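Local coordinates for protein-tyrosine-phosphatase PTP1 (Arabidopsis thaliana, PDB 6KRW) that removes phosphate from phosphotyrosine in proteins, including the MAP kinase MPK6, and with MKP1 restrains salicylic acid and camalexin production in plant defence, at residues N40-P44 and S45-L49; Y224-P227 and P228-P232; N252-Q255 and R256-G260; N293-V296 and D297-D301. All blocks are in the same frame, centred on the assembly; numbering follows the deposited sequence. Where two conformers were deposited one is given.

Contact 1. Residues N40-P44 and S45-L49; sequences NRMWP and SELLL
With its CG opposite the carbonyl carbon (chi1 -63°) and the chain extended beyond, Glu46 turns its carboxylate back on the residues just before it and meets the amide of Trp43. Trp43 N gives an almost straight hydrogen bond to Glu46 OE2 (2.9 Å, 168°), arriving from above the carboxylate plane. The return bond joins Glu46 N to Trp43 O at 3.0 Å, so the backbone of Trp43 is bonded twice by Glu46, once by its carboxylate and once by its amide. Leu47 N repeats the spacing on Pro44 O (3.0 Å) as the chain winds into a short helix. Met42 carries its CG opposite the backbone N (chi1 179°), which lays that methylene 3.6 Å from Glu46 OE2, the two chains running at a slant. A water bridges Glu46 OE2 (2.7 Å) and Arg41 O (2.9 Å), donating to both. Replacing Glu46 by a leucine would probably leave the N-H of Trp43 without its acceptor and this water without one of its two anchors. Met42 SD and Leu47 CD2 lie 4.3 Å apart, and both side chains touch the loop residues Phe71 and Ile279; the side chain of Leu47 is about 9 Å from that of Ile241, a substrate-binding residue by similarity. The turn lies at the surface, linking helix 27-39 to helix 47-50.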
loop_
_atom_site.group_PDB
_atom_site.type_symbol
_atom_site.label_atom_id
_atom_site.label_comp_id
_atom_site.label_asym_id
_atom_site.label_seq_id
_atom_site.Cartn_x
_atom_site.Cartn_y
_atom_site.Cartn_z
ATOM N N ASN A 40 16.855 -13.861 6.679
ATOM C CA ASN A 40 15.959 -13.919 7.860
ATOM C C ASN A 40 14.494 -14.055 7.430
ATOM O O ASN A 40 13.601 -13.722 8.237
ATOM C CB ASN A 40 16.191 -12.702 8.757
ATOM C CG ASN A 40 17.532 -12.748 9.469
ATOM O OD1 ASN A 40 17.967 -13.807 9.924
ATOM N ND2 ASN A 40 18.196 -11.607 9.580
ATOM N N ARG A 41 14.231 -14.544 6.222
ATOM C CA ARG A 41 12.832 -14.645 5.757
ATOM C C ARG A 41 12.034 -15.688 6.541
ATOM O O ARG A 41 12.602 -16.669 7.110
ATOM C CB ARG A 41 12.756 -14.997 4.279
ATOM C CG ARG A 41 12.996 -16.454 3.957
ATOM C CD ARG A 41 12.945 -16.680 2.465
ATOM N NE ARG A 41 14.173 -16.210 1.833
ATOM C CZ ARG A 41 14.513 -16.438 0.570
ATOM N NH1 ARG A 41 15.672 -15.997 0.122
ATOM N NH2 ARG A 41 13.701 -17.097 -0.244
ATOM N N MET A 42 10.730 -15.499 6.502
ATOM C CA MET A 42 9.754 -16.510 6.950
ATOM C C MET A 42 9.616 -17.571 5.873
ATOM O O MET A 42 9.575 -17.218 4.654
ATOM C CB MET A 42 8.414 -15.838 7.222
ATOM C CG MET A 42 7.336 -16.790 7.659
ATOM S SD MET A 42 5.797 -15.964 8.142
ATOM C CE MET A 42 6.298 -15.140 9.653
ATOM N N TRP A 43 9.556 -18.826 6.260
ATOM C CA TRP A 43 9.355 -19.934 5.316
ATOM C C TRP A 43 7.879 -20.261 5.179
ATOM O O TRP A 43 7.112 -20.096 6.107
ATOM C CB TRP A 43 10.230 -21.132 5.708
ATOM C CG TRP A 43 11.655 -20.710 5.769
ATOM C CD1 TRP A 43 12.404 -20.436 6.882
ATOM C CD2 TRP A 43 12.484 -20.398 4.641
ATOM N NE1 TRP A 43 13.641 -19.976 6.519
ATOM C CE2 TRP A 43 13.722 -19.960 5.148
ATOM C CE3 TRP A 43 12.295 -20.467 3.251
ATOM C CZ2 TRP A 43 14.766 -19.590 4.307
ATOM C CZ3 TRP A 43 13.334 -20.113 2.423
ATOM C CH2 TRP A 43 14.552 -19.681 2.951
ATOM N N PRO A 44 7.427 -20.735 3.998
ATOM C CA PRO A 44 5.996 -20.902 3.752
ATOM C C PRO A 44 5.277 -21.804 4.778
ATOM O O PRO A 44 4.122 -21.550 5.085
ATOM C CB PRO A 44 5.919 -21.487 2.334
ATOM C CG PRO A 44 7.205 -21.032 1.692
ATOM C CD PRO A 44 8.240 -21.020 2.797
ATOM N N SER A 45 5.941 -22.855 5.272
ATOM C CA SER A 45 5.259 -23.754 6.238
ATOM C C SER A 45 4.830 -22.996 7.491
ATOM O O SER A 45 3.864 -23.466 8.153
ATOM C CB SER A 45 6.128 -24.923 6.587
ATOM O OG SER A 45 7.325 -24.487 7.204
ATOM N N GLU A 46 5.473 -21.876 7.811
ATOM C CA GLU A 46 5.092 -21.093 9.007
ATOM C C GLU A 46 3.665 -20.584 8.867
ATOM O O GLU A 46 2.984 -20.340 9.884
ATOM C CB GLU A 46 6.092 -19.981 9.269
ATOM C CG GLU A 46 7.487 -20.492 9.577
ATOM C CD GLU A 46 8.514 -19.440 9.905
ATOM O OE1 GLU A 46 8.359 -18.769 10.954
ATOM O OE2 GLU A 46 9.460 -19.265 9.089
ATOM N N LEU A 47 3.210 -20.330 7.632
ATOM C CA LEU A 47 1.846 -19.801 7.411
ATOM C C LEU A 47 0.792 -20.785 7.913
ATOM O O LEU A 47 -0.305 -20.344 8.270
ATOM C CB LEU A 47 1.651 -19.523 5.909
ATOM C CG LEU A 47 2.582 -18.470 5.340
ATOM C CD1 LEU A 47 2.410 -18.430 3.840
ATOM C CD2 LEU A 47 2.322 -17.111 5.946
ATOM N N LEU A 48 1.093 -22.090 7.970
ATOM C CA LEU A 48 0.066 -23.050 8.431
ATOM C C LEU A 48 -0.268 -22.837 9.919
ATOM O O LEU A 48 -1.359 -23.240 10.301
ATOM C CB LEU A 48 0.583 -24.474 8.262
ATOM C CG LEU A 48 0.889 -24.872 6.829
ATOM C CD1 LEU A 48 1.473 -26.268 6.822
ATOM C CD2 LEU A 48 -0.366 -24.774 5.977
ATOM N N LEU A 49 0.607 -22.166 10.647
ATOM C CA LEU A 49 0.377 -21.918 12.096
ATOM C C LEU A 49 0.039 -20.456 12.381
ATOM O O LEU A 49 -0.664 -20.195 13.343
ATOM C CB LEU A 49 1.601 -22.396 12.880
ATOM C CG LEU A 49 1.731 -23.915 12.973
ATOM C CD1 LEU A 49 3.177 -24.316 13.227
ATOM C CD2 LEU A 49 0.818 -24.474 14.058
HETATM O O HOH W 1 11.874 -18.199 9.475
#

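Contact 2. Residues Y224-P227 and P228-P232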
loop_
_atom_site.group_PDB
_atom_site.type_symbol
_atom_site.label_atom_id
_atom_site.label_comp_id
_atom_site.label_asym_id
_atom_site.label_seq_id
_atom_site.Cartn_x
_atom_site.Cartn_y
_atom_site.Cartn_z
ATOM N N TYR A 224 0.250 13.702 1.140
ATOM C CA TYR A 224 0.754 14.460 2.317
ATOM C C TYR A 224 -0.408 15.149 3.038
ATOM O O TYR A 224 -0.368 15.231 4.294
ATOM C CB TYR A 224 1.755 15.531 1.890
ATOM C CG TYR A 224 3.165 15.072 1.590
ATOM C CD1 TYR A 224 3.788 14.070 2.313
ATOM C CD2 TYR A 224 3.912 15.706 0.608
ATOM C CE1 TYR A 224 5.096 13.692 2.043
ATOM C CE2 TYR A 224 5.217 15.338 0.323
ATOM C CZ TYR A 224 5.817 14.327 1.048
ATOM O OH TYR A 224 7.108 13.970 0.771
ATOM N N GLN A 225 -1.423 15.574 2.281
ATOM C CA GLN A 225 -2.533 16.432 2.775
ATOM C C GLN A 225 -3.588 15.595 3.506
ATOM O O GLN A 225 -4.427 16.186 4.196
ATOM C CB GLN A 225 -3.197 17.183 1.615
ATOM C CG GLN A 225 -2.208 17.733 0.599
ATOM C CD GLN A 225 -1.370 18.852 1.166
ATOM O OE1 GLN A 225 -1.807 19.598 2.039
ATOM N NE2 GLN A 225 -0.158 18.994 0.650
ATOM N N VAL A 226 -3.565 14.271 3.362
ATOM C CA VAL A 226 -4.687 13.417 3.827
ATOM C C VAL A 226 -4.419 13.055 5.279
ATOM O O VAL A 226 -3.477 12.329 5.557
ATOM C CB VAL A 226 -4.822 12.164 2.951
ATOM C CG1 VAL A 226 -5.977 11.291 3.418
ATOM C CG2 VAL A 226 -4.964 12.522 1.474
ATOM N N PRO A 227 -5.230 13.529 6.239
ATOM C CA PRO A 227 -4.983 13.242 7.644
ATOM C C PRO A 227 -5.021 11.741 7.909
ATOM O O PRO A 227 -5.954 11.057 7.497
ATOM C CB PRO A 227 -6.111 13.960 8.390
ATOM C CG PRO A 227 -6.559 15.014 7.421
ATOM C CD PRO A 227 -6.398 14.399 6.047
ATOM N N PRO A 228 -3.994 11.182 8.576
ATOM C CA PRO A 228 -4.029 9.775 8.976
ATOM C C PRO A 228 -5.287 9.369 9.757
ATOM O O PRO A 228 -5.727 8.245 9.627
ATOM C CB PRO A 228 -2.777 9.656 9.844
ATOM C CG PRO A 228 -1.826 10.631 9.207
ATOM C CD PRO A 228 -2.685 11.812 8.846
ATOM N N SER A 229 -5.885 10.301 10.496
ATOM C CA SER A 229 -7.090 9.996 11.307
ATOM C C SER A 229 -8.319 9.737 10.422
ATOM O O SER A 229 -9.322 9.269 10.960
ATOM C CB SER A 229 -7.359 11.099 12.284
ATOM O OG SER A 229 -7.648 12.309 11.607
ATOM N N LEU A 230 -8.257 10.022 9.123
ATOM C CA LEU A 230 -9.433 9.781 8.234
ATOM C C LEU A 230 -9.624 8.278 8.029
ATOM O O LEU A 230 -10.751 7.849 7.747
ATOM C CB LEU A 230 -9.215 10.438 6.872
ATOM C CG LEU A 230 -10.005 11.691 6.552
ATOM C CD1 LEU A 230 -9.729 12.778 7.574
ATOM C CD2 LEU A 230 -9.630 12.123 5.142
ATOM N N GLY A 231 -8.541 7.516 8.113
ATOM C CA GLY A 231 -8.640 6.054 8.005
ATOM C C GLY A 231 -7.427 5.481 7.299
ATOM O O GLY A 231 -6.562 6.215 6.827
ATOM N N PRO A 232 -7.302 4.141 7.268
ATOM C CA PRO A 232 -6.184 3.497 6.604
ATOM C C PRO A 232 -6.169 3.793 5.097
ATOM O O PRO A 232 -7.199 3.885 4.481
ATOM C CB PRO A 232 -6.381 1.993 6.866
ATOM C CG PRO A 232 -7.400 1.917 7.978
ATOM C CD PRO A 232 -8.250 3.173 7.830
HETATM O O HOH W 2 -5.660 8.761 5.931
#
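The carbonyl oxygen of Pro227 is held from two sources: Leu230 N at 3.0 Å, nearly straight at 165°, and a water that donates to it at 2.8 Å. The same water donates to Gly231 O, also at 2.8 Å, and so spans the turn formed by the 3-10 segment 228-230. Leu230 N stands well above the carbonyl plane of Pro227. The leucine folds back over the first proline: Leu230 CD1 touches CB and CG of Pro227 at 3.9 Å. Its other branch, CD2, reaches CG1 of Val226 at 4.1 Å, the two side chains crossing at about a right angle. A chi1 of -107° sets the two methyls of Leu230 against these two residues. Two successive proline rings limit backbone rotation where the turn begins. At its end the positive phi of Gly231 would press any CB against the carbonyl oxygen of Leu230. That Leu230 oxygen bonds to ND1 of His128, while Pro228 packs on Ser104. The turn lies between helix 214-223 and strand 233-236, in a beta-alpha-beta crossover from strand 194-200, and it delivers the chain into the strand that precedes the active-site Cys237.

Contact 3. Residues N252-Q255 and R256-G260; sequences NTIQ and RILAG
The carbonyl oxygens of Asn252 to Ile254 accept the N-H groups four places on, those of Arg256 to Leu258, in regular alpha-helical bonds of 2.9 to 3.0 Å, before the helix stops at Gly260 in a Schellman motif with positive phi. This is the far end of helix 242-259, the helix that rises from the phosphate-binding loop of tyrosine phosphatases. One turn apart, Asn252 and Arg256 also meet through their side chains. Arg256 NH1 donates to Asn252 OD1 (2.9 Å, 162°), which lies at the edge of the guanidinium and near its plane, although amide and guanidinium planes stand 43° apart. The bend at chi3 (58°) turns the guanidinium toward Asn252; Arg256 CD also lies 3.2 Å from Asn252 OD1. Beyond the helix the arginine makes a salt bridge from NE to Asp261 and hydrogen bonds from NH1 to Thr270 and from NH2 to Ser263, while Asn252 ND2 is hydrogen-bonded to Thr97 OG1. A methionine in place of Arg256 would probably leave Asp261 without its positive mate and the OD1 of Asn252 without this donor. Round the helix, Thr253 CG2 meets Ile257 CD1 at 3.8 Å, both chains touching Phe20 of helix 7-24. Ile254 and Leu258 extend in a common direction, with Ile254 CG2 4.0 Å from Leu258 CD1.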
loop_
_atom_site.group_PDB
_atom_site.type_symbol
_atom_site.label_atom_id
_atom_site.label_comp_id
_atom_site.label_asym_id
_atom_site.label_seq_id
_atom_site.Cartn_x
_atom_site.Cartn_y
_atom_site.Cartn_z
ATOM N N ASN A 252 5.931 5.653 4.456
ATOM C CA ASN A 252 6.092 5.550 5.920
ATOM C C ASN A 252 7.410 6.189 6.359
ATOM O O ASN A 252 7.456 6.886 7.403
ATOM C CB ASN A 252 6.060 4.073 6.272
ATOM C CG ASN A 252 6.145 3.803 7.766
ATOM O OD1 ASN A 252 7.149 3.230 8.221
ATOM N ND2 ASN A 252 5.122 4.212 8.491
ATOM N N THR A 253 8.485 5.977 5.603
ATOM C CA THR A 253 9.797 6.512 5.998
ATOM C C THR A 253 9.729 8.035 6.019
ATOM O O THR A 253 10.228 8.672 6.958
ATOM C CB THR A 253 10.905 5.993 5.083
ATOM O OG1 THR A 253 10.981 4.559 5.235
ATOM C CG2 THR A 253 12.233 6.643 5.396
ATOM N N ILE A 254 9.248 8.626 4.923
ATOM C CA ILE A 254 9.186 10.111 4.853
ATOM C C ILE A 254 8.326 10.663 5.993
ATOM O O ILE A 254 8.772 11.605 6.664
ATOM C CB ILE A 254 8.708 10.546 3.461
ATOM C CG1 ILE A 254 9.738 10.161 2.398
ATOM C CG2 ILE A 254 8.353 12.025 3.453
ATOM C CD1 ILE A 254 11.022 10.925 2.444
ATOM N N GLN A 255 7.148 10.084 6.228
ATOM C CA GLN A 255 6.275 10.601 7.314
ATOM C C GLN A 255 6.991 10.504 8.654
ATOM O O GLN A 255 6.837 11.410 9.488
ATOM C CB GLN A 255 4.964 9.842 7.349
ATOM C CG GLN A 255 4.040 10.246 6.228
ATOM C CD GLN A 255 2.653 9.687 6.369
ATOM O OE1 GLN A 255 2.482 8.559 6.837
ATOM N NE2 GLN A 255 1.656 10.464 5.947
ATOM N N ARG A 256 7.670 9.394 8.896
ATOM C CA ARG A 256 8.318 9.210 10.218
ATOM C C ARG A 256 9.498 10.174 10.380
ATOM O O ARG A 256 9.702 10.674 11.481
ATOM C CB ARG A 256 8.708 7.741 10.385
ATOM C CG ARG A 256 7.505 6.864 10.713
ATOM C CD ARG A 256 7.798 5.398 10.537
ATOM N NE ARG A 256 8.922 4.951 11.356
ATOM C CZ ARG A 256 9.723 3.957 11.029
ATOM N NH1 ARG A 256 9.461 3.225 9.959
ATOM N NH2 ARG A 256 10.735 3.630 11.834
ATOM N N ILE A 257 10.241 10.470 9.315
ATOM C CA ILE A 257 11.311 11.499 9.389
ATOM C C ILE A 257 10.669 12.837 9.761
ATOM O O ILE A 257 11.172 13.512 10.667
ATOM C CB ILE A 257 12.104 11.576 8.080
ATOM C CG1 ILE A 257 12.898 10.294 7.840
ATOM C CG2 ILE A 257 12.993 12.818 8.061
ATOM C CD1 ILE A 257 13.370 10.141 6.397
ATOM N N LEU A 258 9.574 13.193 9.094
ATOM C CA LEU A 258 8.908 14.496 9.323
ATOM C C LEU A 258 8.310 14.552 10.728
ATOM O O LEU A 258 8.138 15.663 11.248
ATOM C CB LEU A 258 7.816 14.691 8.272
ATOM C CG LEU A 258 8.331 14.987 6.870
ATOM C CD1 LEU A 258 7.176 14.982 5.876
ATOM C CD2 LEU A 258 9.045 16.337 6.838
ATOM N N ALA A 259 8.045 13.395 11.333
ATOM C CA ALA A 259 7.440 13.352 12.688
ATOM C C ALA A 259 8.517 13.237 13.764
ATOM O O ALA A 259 8.164 13.297 14.944
ATOM C CB ALA A 259 6.443 12.236 12.789
ATOM N N GLY A 260 9.781 13.087 13.382
ATOM C CA GLY A 260 10.907 13.079 14.335
ATOM C C GLY A 260 11.272 11.687 14.826
ATOM O O GLY A 260 11.965 11.612 15.832
#

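Contact 4. Residues N293-V296 and D297-D301; sequences NAIV and DELED
Ile295 and Leu299, one turn apart on helix 285-303, run alongside one another, CG2 of the isoleucine 3.8 Å from CD1 of the leucine. Together they form an apolar strip against helix 242-259. Val296 and Glu300 are set differently, crossing at a slant: the valine holds CG1 nearly opposite its backbone N (chi1 165°), which brings that methyl to 3.8 Å from Glu300 OE2. The same oxygen makes a salt bridge with Arg21, so the carboxylate joins this turn to helix 7-24. Asn293 and Asp297 approach through a water, which donates to Asp297 OD1 at 3.0 Å and more weakly to Asn293 OD1. Asn293 O takes the amide of Asp297 (N to O 2.9 Å); OD1 and OD2 of Asp297 each lie 3.4 Å from that same Asn293 O, acceptors close together without a hydrogen bond, a pairing that is probably unfavourable. OD2 of the aspartate has a hydrogen bond with Thr213. Glu298, bent at chi2 (62°), turns its carboxylate to helix 214-223 and the loop after it, with OE1 in a salt bridge to Arg217 and OE2 in one to Lys221. Along the backbone Leu299 N binds Ile295 O and Glu300 N binds Val296 O, each at 2.9 Å. The helix is thus packed on several sides, with apolar residues against helices 242-259 and 7-24 and acids in salt bridges to Arg21, Arg217 and Lys221, as the last helix of the tyrosine phosphatase catalytic domain.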
loop_
_atom_site.group_PDB
_atom_site.type_symbol
_atom_site.label_atom_id
_atom_site.label_comp_id
_atom_site.label_asym_id
_atom_site.label_seq_id
_atom_site.Cartn_x
_atom_site.Cartn_y
_atom_site.Cartn_z
ATOM N N ASN A 293 16.273 5.191 -3.432
ATOM C CA ASN A 293 16.348 6.267 -4.453
ATOM C C ASN A 293 15.150 7.196 -4.285
ATOM O O ASN A 293 15.342 8.419 -4.343
ATOM C CB ASN A 293 16.423 5.647 -5.843
ATOM C CG ASN A 293 17.782 5.061 -6.135
ATOM O OD1 ASN A 293 18.789 5.626 -5.752
ATOM N ND2 ASN A 293 17.826 3.968 -6.870
ATOM N N ALA A 294 13.959 6.636 -4.081
ATOM C CA ALA A 294 12.754 7.480 -3.959
ATOM C C ALA A 294 12.873 8.317 -2.688
ATOM O O ALA A 294 12.435 9.465 -2.656
ATOM C CB ALA A 294 11.489 6.657 -3.977
ATOM N N ILE A 295 13.331 7.709 -1.588
ATOM C CA ILE A 295 13.424 8.471 -0.316
ATOM C C ILE A 295 14.452 9.602 -0.466
ATOM O O ILE A 295 14.170 10.729 -0.044
ATOM C CB ILE A 295 13.782 7.514 0.835
ATOM C CG1 ILE A 295 12.605 6.595 1.164
ATOM C CG2 ILE A 295 14.237 8.286 2.063
ATOM C CD1 ILE A 295 12.967 5.340 1.946
ATOM N N VAL A 296 15.601 9.325 -1.078
ATOM C CA VAL A 296 16.601 10.398 -1.332
ATOM C C VAL A 296 15.977 11.488 -2.202
ATOM O O VAL A 296 16.134 12.678 -1.849
ATOM C CB VAL A 296 17.889 9.829 -1.943
ATOM C CG1 VAL A 296 18.756 10.921 -2.552
ATOM C CG2 VAL A 296 18.666 9.046 -0.904
ATOM N N ASP A 297 15.329 11.111 -3.303
ATOM C CA ASP A 297 14.768 12.105 -4.264
ATOM C C ASP A 297 13.728 12.959 -3.534
ATOM O O ASP A 297 13.710 14.185 -3.733
ATOM C CB ASP A 297 14.156 11.412 -5.477
ATOM C CG ASP A 297 15.202 10.795 -6.385
ATOM O OD1 ASP A 297 16.406 11.064 -6.165
ATOM O OD2 ASP A 297 14.813 10.001 -7.279
ATOM N N GLU A 298 12.939 12.327 -2.647
ATOM C CA GLU A 298 11.883 13.105 -1.971
ATOM C C GLU A 298 12.509 14.026 -0.925
ATOM O O GLU A 298 12.049 15.170 -0.771
ATOM C CB GLU A 298 10.791 12.212 -1.407
ATOM C CG GLU A 298 9.611 13.012 -0.905
ATOM C CD GLU A 298 8.900 13.834 -1.958
ATOM O OE1 GLU A 298 9.119 13.563 -3.137
ATOM O OE2 GLU A 298 8.117 14.701 -1.575
ATOM N N LEU A 299 13.492 13.535 -0.175
ATOM C CA LEU A 299 14.196 14.384 0.821
ATOM C C LEU A 299 14.895 15.566 0.126
ATOM O O LEU A 299 14.951 16.641 0.751
ATOM C CB LEU A 299 15.200 13.549 1.615
ATOM C CG LEU A 299 14.585 12.573 2.620
ATOM C CD1 LEU A 299 15.636 11.647 3.203
ATOM C CD2 LEU A 299 13.850 13.328 3.730
ATOM N N GLU A 300 15.370 15.404 -1.113
ATOM C CA GLU A 300 15.965 16.534 -1.873
ATOM C C GLU A 300 14.877 17.565 -2.197
ATOM O O GLU A 300 15.158 18.769 -2.027
ATOM C CB GLU A 300 16.655 16.024 -3.132
ATOM C CG GLU A 300 17.959 15.340 -2.852
ATOM C CD GLU A 300 18.642 14.704 -4.052
ATOM O OE1 GLU A 300 18.017 14.617 -5.158
ATOM O OE2 GLU A 300 19.829 14.323 -3.885
ATOM N N ASP A 301 13.681 17.115 -2.585
ATOM C CA ASP A 301 12.542 18.037 -2.836
ATOM C C ASP A 301 12.170 18.765 -1.546
ATOM O O ASP A 301 11.985 19.991 -1.595
ATOM C CB ASP A 301 11.322 17.288 -3.349
ATOM C CG ASP A 301 11.350 17.029 -4.834
ATOM O OD1 ASP A 301 12.333 17.422 -5.478
ATOM O OD2 ASP A 301 10.388 16.435 -5.324
HETATM O O HOH W 3 18.567 9.014 -5.739
#

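Overall arrangement
All four contacts are local and follow one another along the chain, and none nests in or crosses another. Contact 1 closes the link between helices 27-39 and 47-50 and stands apart, its nearest atoms at least about 17 Å from the others. Contact 2 closes the loop from helix 214-223 to strand 233-236, opposite contact 1 across the chain's centre. Contact 3 ends helix 242-259 and contact 4 lies within helix 285-303. These last three meet: Tyr224 OH approaches Ile254 CG2 at 3.5 Å and probably bonds to Glu298 OE2, while Ile254 CD1 packs on Leu299 CD2 and Thr253 CG2 on Ile295 CD1, tying the loop after helix 214-223 to both helices.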